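Local coordinates for endonuclease IV (Thermus thermophilus, PDB 3AAM), which cleaves phosphodiester bonds at apurinic or apyrimidinic sites in DNA during base excision repair and also has 3'-5' exonuclease activity, at residues G177-V180 with A181-P184; D183-G186 with V187-L191. All blocks are in the same frame, centred on the assembly; numbering follows the deposited sequence.

How the contacts relate
The chain leaves helix 170-176 at Gly177, where a Schellman motif ends the helix. Contact 1 then closes the short loop 177-184 by folding Ala181 to Pro184 back on Asp179 and Val180. Contact 2 takes over at once: it forms the first turns of helix 184-194. The two contacts neither nest nor cross. They follow in sequence and share Asp183 and Pro184, with centres about 7 Å apart. Val187 of contact 2 also reaches back to contact 1, packing CG2 against Asp179 C at 3.7 Å. Together they join two helices that follow one another in the chain between strands 165-169 and 202-208, which pair in parallel in the TIM barrel.

Contact 1 (G177-V180 with A181-P184); sequences GYDV and AEDP
Asp179 and Val180 receive the four residues from Ala181 to Pro184 in a tight turn. Ala181 places CB 3.7 Å from Asp179 OD1, beside one oxygen of the carboxylate. Glu182 makes the first polar bond. Its backbone N donates to Asp179 OD1 at 2.9 Å and a fairly straight 164°. This N-H meets the carboxylate from above its plane. Asp179 has CG anti to its own backbone N (chi1 -159°), which swings the carboxylate beside the carbonyl and over the turn. Glu182 CB rests 3.4 Å from Asp179 OD2. The Glu182 chain bends at chi2, and the two carboxylates do not touch.

Asp183 adds the second bond: its N donates to Asp179 O at 2.8 Å, less straight, with the donor tilted from the carbonyl plane. Asp179 thus grips the chain twice, through OD1 and through O, which fits an Asx motif. It is also the centre of an inverse gamma turn, whose bond from Val180 N to Tyr178 O is weak. The carbonyl oxygen of Val180 lies over the face of the Pro184 ring, with CB and CD of Pro184 each 3.3 Å from Val180 O. Val180 CG1 makes a looser apolar contact with Pro184 CB.

The side chain of Val180 is about 13 Å from the bound manganese ion. The turn lies at the surface between helices 170-176 and 184-194. Val180 points inward, onto Ala173 of the first, Val187 of the second and Val234 of helix 230-235.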
ATOM      1  N   GLY A 177     -10.855   8.357 -12.450  1.00  9.02           N
ATOM      2  CA  GLY A 177     -11.473   8.230 -13.760  1.00 10.46           C
ATOM      3  C   GLY A 177     -11.313   6.876 -14.432  1.00 11.37           C
ATOM      4  O   GLY A 177     -11.835   6.662 -15.527  1.00 13.39           O
ATOM      5  N   TYR A 178     -10.582   5.964 -13.801  1.00  9.77           N
ATOM      6  CA  TYR A 178     -10.400   4.627 -14.362  1.00  9.29           C
ATOM      7  C   TYR A 178     -11.604   3.794 -13.942  1.00 10.59           C
ATOM      8  O   TYR A 178     -11.814   3.557 -12.753  1.00 11.12           O
ATOM      9  CB  TYR A 178      -9.112   4.000 -13.832  1.00  8.15           C
ATOM     10  CG  TYR A 178      -7.846   4.627 -14.382  1.00  6.93           C
ATOM     11  CD1 TYR A 178      -7.424   4.361 -15.686  1.00  8.27           C
ATOM     12  CD2 TYR A 178      -7.057   5.459 -13.592  1.00  8.08           C
ATOM     13  CE1 TYR A 178      -6.237   4.905 -16.186  1.00  8.88           C
ATOM     14  CE2 TYR A 178      -5.872   6.011 -14.083  1.00  8.80           C
ATOM     15  CZ  TYR A 178      -5.468   5.726 -15.377  1.00  7.84           C
ATOM     16  OH  TYR A 178      -4.284   6.243 -15.857  1.00  9.25           O
ATOM     17  N   ASP A 179     -12.389   3.341 -14.915  1.00 11.03           N
ATOM     18  CA  ASP A 179     -13.594   2.573 -14.610  1.00 10.87           C
ATOM     19  C   ASP A 179     -13.344   1.140 -14.133  1.00 10.31           C
ATOM     20  O   ASP A 179     -13.557   0.179 -14.873  1.00 10.61           O
ATOM     21  CB  ASP A 179     -14.520   2.544 -15.827  1.00 12.60           C
ATOM     22  CG  ASP A 179     -15.953   2.221 -15.455  1.00 14.90           C
ATOM     23  OD1 ASP A 179     -16.180   1.729 -14.330  1.00 12.92           O
ATOM     24  OD2 ASP A 179     -16.852   2.461 -16.287  1.00 17.33           O
ATOM     25  N   VAL A 180     -12.919   0.999 -12.883  1.00 10.37           N
ATOM     26  CA  VAL A 180     -12.655  -0.322 -12.320  1.00  9.42           C
ATOM     27  C   VAL A 180     -13.949  -1.118 -12.137  1.00 10.54           C
ATOM     28  O   VAL A 180     -13.940  -2.350 -12.170  1.00 11.65           O
ATOM     29  CB  VAL A 180     -11.957  -0.215 -10.950  1.00  7.77           C
ATOM     30  CG1 VAL A 180     -11.551  -1.603 -10.462  1.00  8.45           C
ATOM     31  CG2 VAL A 180     -10.743   0.700 -11.053  1.00  9.68           C
ATOM     32  N   ALA A 181     -15.057  -0.409 -11.952  1.00 10.62           N
ATOM     33  CA  ALA A 181     -16.351  -1.052 -11.751  1.00 11.17           C
ATOM     34  C   ALA A 181     -16.876  -1.797 -12.972  1.00 12.73           C
ATOM     35  O   ALA A 181     -17.303  -2.951 -12.867  1.00 11.52           O
ATOM     36  CB  ALA A 181     -17.381  -0.017 -11.306  1.00 13.05           C
ATOM     37  N   GLU A 182     -16.842  -1.137 -14.126  1.00 12.13           N
ATOM     38  CA  GLU A 182     -17.356  -1.720 -15.362  1.00 13.96           C
ATOM     39  C   GLU A 182     -16.309  -2.258 -16.330  1.00 12.59           C
ATOM     40  O   GLU A 182     -16.637  -3.044 -17.219  1.00 12.10           O
ATOM     41  CB  GLU A 182     -18.214  -0.688 -16.097  1.00 17.26           C
ATOM     42  CG  GLU A 182     -19.376  -0.147 -15.278  1.00 21.90           C
ATOM     43  CD  GLU A 182     -20.228  -1.254 -14.692  1.00 25.76           C
ATOM     44  OE1 GLU A 182     -20.616  -2.169 -15.450  1.00 25.76           O
ATOM     45  OE2 GLU A 182     -20.510  -1.208 -13.476  1.00 29.34           O
ATOM     46  N   ASP A 183     -15.060  -1.832 -16.174  1.00 11.21           N
ATOM     47  CA  ASP A 183     -14.000  -2.286 -17.068  1.00 11.20           C
ATOM     48  C   ASP A 183     -12.698  -2.554 -16.319  1.00  9.73           C
ATOM     49  O   ASP A 183     -11.644  -2.017 -16.667  1.00 10.26           O
ATOM     50  CB  ASP A 183     -13.778  -1.242 -18.169  1.00 12.76           C
ATOM     51  CG  ASP A 183     -12.846  -1.728 -19.268  1.00 15.90           C
ATOM     52  OD1 ASP A 183     -12.745  -2.953 -19.482  1.00 15.07           O
ATOM     53  OD2 ASP A 183     -12.226  -0.872 -19.933  1.00 18.03           O
ATOM     54  N   PRO A 184     -12.754  -3.409 -15.283  1.00 10.25           N
ATOM     55  CA  PRO A 184     -11.556  -3.731 -14.500  1.00  9.88           C
ATOM     56  C   PRO A 184     -10.405  -4.282 -15.344  1.00 11.63           C
ATOM     57  O   PRO A 184      -9.240  -3.983 -15.083  1.00 11.90           O
ATOM     58  CB  PRO A 184     -12.070  -4.745 -13.478  1.00 10.12           C
ATOM     59  CG  PRO A 184     -13.223  -5.403 -14.196  1.00  8.72           C
ATOM     60  CD  PRO A 184     -13.901  -4.225 -14.851  1.00 10.52           C
TER

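Contact 2 (D183-G186 with V187-L191); sequences DPLG and VLDAL
Val187, Leu188 and Ala190 donate their backbone N-H groups to Asp183 O, Pro184 O and Gly186 O, at 3.0, 3.1 and 3.0 Å, in the i to i+4 pattern of an alpha helix. Asp183 is the N-cap. Its OD1 accepts a weak bond from Gly186 N at 3.2 Å. CG is anti to the backbone N (chi1 -171°), and this turns the carboxylate to the start of the helix. OD2 lies 3.4 Å from Gly186 CA. The carboxylate would also suit the positive end of the helix dipole.

Val187 sets CG2 against Asp183 O at 3.4 Å, covering the oxygen that its own N bonds. Leu188 does likewise at Pro184 O, with CG 3.5 Å away. Asp189 and Leu185 are one turn apart. The polar end of Asp189 is held by a salt bridge to Arg239, while its very close approach to Leu185 O is doubtful.

Leu188 and Leu191 turn inward to Leu168 of strand 165-169. An N-cap aspartate followed by proline at the first helical position is a common helix start. Here it opens helix 184-194, part of the beta-alpha-beta crossover from strand 165-169 to strand 202-208 of the TIM barrel.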
ATOM      1  N   ASP A 183     -15.060  -1.832 -16.174  1.00 11.21           N
ATOM      2  CA  ASP A 183     -14.000  -2.286 -17.068  1.00 11.20           C
ATOM      3  C   ASP A 183     -12.698  -2.554 -16.319  1.00  9.73           C
ATOM      4  O   ASP A 183     -11.644  -2.017 -16.667  1.00 10.26           O
ATOM      5  CB  ASP A 183     -13.778  -1.242 -18.169  1.00 12.76           C
ATOM      6  CG  ASP A 183     -12.846  -1.728 -19.268  1.00 15.90           C
ATOM      7  OD1 ASP A 183     -12.745  -2.953 -19.482  1.00 15.07           O
ATOM      8  OD2 ASP A 183     -12.226  -0.872 -19.933  1.00 18.03           O
ATOM      9  N   PRO A 184     -12.754  -3.409 -15.283  1.00 10.25           N
ATOM     10  CA  PRO A 184     -11.556  -3.731 -14.500  1.00  9.88           C
ATOM     11  C   PRO A 184     -10.405  -4.282 -15.344  1.00 11.63           C
ATOM     12  O   PRO A 184      -9.240  -3.983 -15.083  1.00 11.90           O
ATOM     13  CB  PRO A 184     -12.070  -4.745 -13.478  1.00 10.12           C
ATOM     14  CG  PRO A 184     -13.223  -5.403 -14.196  1.00  8.72           C
ATOM     15  CD  PRO A 184     -13.901  -4.225 -14.851  1.00 10.52           C
ATOM     16  N   LEU A 185     -10.739  -5.078 -16.354  1.00 11.98           N
ATOM     17  CA  LEU A 185      -9.731  -5.663 -17.232  1.00 13.37           C
ATOM     18  C   LEU A 185      -9.036  -4.564 -18.034  1.00 12.91           C
ATOM     19  O   LEU A 185      -7.819  -4.595 -18.225  1.00 13.23           O
ATOM     20  CB  LEU A 185     -10.388  -6.666 -18.184  1.00 16.75           C
ATOM     21  CG  LEU A 185      -9.482  -7.503 -19.088  1.00 20.18           C
ATOM     22  CD1 LEU A 185      -8.658  -8.463 -18.241  1.00 19.31           C
ATOM     23  CD2 LEU A 185     -10.336  -8.277 -20.081  1.00 22.28           C
ATOM     24  N   GLY A 186      -9.822  -3.597 -18.500  1.00 11.47           N
ATOM     25  CA  GLY A 186      -9.271  -2.499 -19.272  1.00 13.16           C
ATOM     26  C   GLY A 186      -8.358  -1.623 -18.438  1.00 11.23           C
ATOM     27  O   GLY A 186      -7.362  -1.093 -18.934  1.00 11.72           O
ATOM     28  N   VAL A 187      -8.703  -1.457 -17.167  1.00 11.09           N
ATOM     29  CA  VAL A 187      -7.888  -0.648 -16.272  1.00  9.45           C
ATOM     30  C   VAL A 187      -6.542  -1.332 -16.065  1.00  8.81           C
ATOM     31  O   VAL A 187      -5.501  -0.680 -16.041  1.00  9.22           O
ATOM     32  CB  VAL A 187      -8.578  -0.449 -14.904  1.00 10.51           C
ATOM     33  CG1 VAL A 187      -7.644   0.285 -13.950  1.00 10.07           C
ATOM     34  CG2 VAL A 187      -9.861   0.351 -15.083  1.00  8.59           C
ATOM     35  N   LEU A 188      -6.558  -2.653 -15.915  1.00  9.63           N
ATOM     36  CA  LEU A 188      -5.309  -3.370 -15.729  1.00  8.69           C
ATOM     37  C   LEU A 188      -4.506  -3.363 -17.025  1.00  8.59           C
ATOM     38  O   LEU A 188      -3.280  -3.362 -16.989  1.00  9.69           O
ATOM     39  CB  LEU A 188      -5.563  -4.806 -15.264  1.00  8.72           C
ATOM     40  CG  LEU A 188      -6.148  -4.926 -13.854  1.00  8.50           C
ATOM     41  CD1 LEU A 188      -6.351  -6.395 -13.532  1.00  9.98           C
ATOM     42  CD2 LEU A 188      -5.218  -4.279 -12.835  1.00  7.75           C
ATOM     43  N   ASP A 189      -5.194  -3.350 -18.167  1.00 10.26           N
ATOM     44  CA  ASP A 189      -4.490  -3.318 -19.448  1.00 10.53           C
ATOM     45  C   ASP A 189      -3.757  -1.990 -19.563  1.00 10.55           C
ATOM     46  O   ASP A 189      -2.632  -1.931 -20.055  1.00 11.05           O
ATOM     47  CB  ASP A 189      -5.456  -3.440 -20.632  1.00 11.18           C
ATOM     48  CG  ASP A 189      -6.243  -4.735 -20.623  1.00 15.06           C
ATOM     49  OD1 ASP A 189      -5.732  -5.756 -20.120  1.00 13.58           O
ATOM     50  OD2 ASP A 189      -7.380  -4.734 -21.143  1.00 20.22           O
ATOM     51  N   ALA A 190      -4.413  -0.924 -19.112  1.00  9.86           N
ATOM     52  CA  ALA A 190      -3.835   0.412 -19.161  1.00 10.05           C
ATOM     53  C   ALA A 190      -2.631   0.499 -18.238  1.00 10.30           C
ATOM     54  O   ALA A 190      -1.608   1.093 -18.581  1.00 10.37           O
ATOM     55  CB  ALA A 190      -4.884   1.451 -18.761  1.00  8.78           C
ATOM     56  N   LEU A 191      -2.747  -0.106 -17.063  1.00  8.92           N
ATOM     57  CA  LEU A 191      -1.651  -0.082 -16.110  1.00  9.05           C
ATOM     58  C   LEU A 191      -0.450  -0.857 -16.641  1.00  9.92           C
ATOM     59  O   LEU A 191       0.695  -0.442 -16.457  1.00 10.58           O
ATOM     60  CB  LEU A 191      -2.103  -0.664 -14.767  1.00  8.60           C
ATOM     61  CG  LEU A 191      -1.079  -0.611 -13.630  1.00 10.10           C
ATOM     62  CD1 LEU A 191      -0.683   0.836 -13.357  1.00 10.55           C
ATOM     63  CD2 LEU A 191      -1.678  -1.246 -12.376  1.00 12.20           C
TER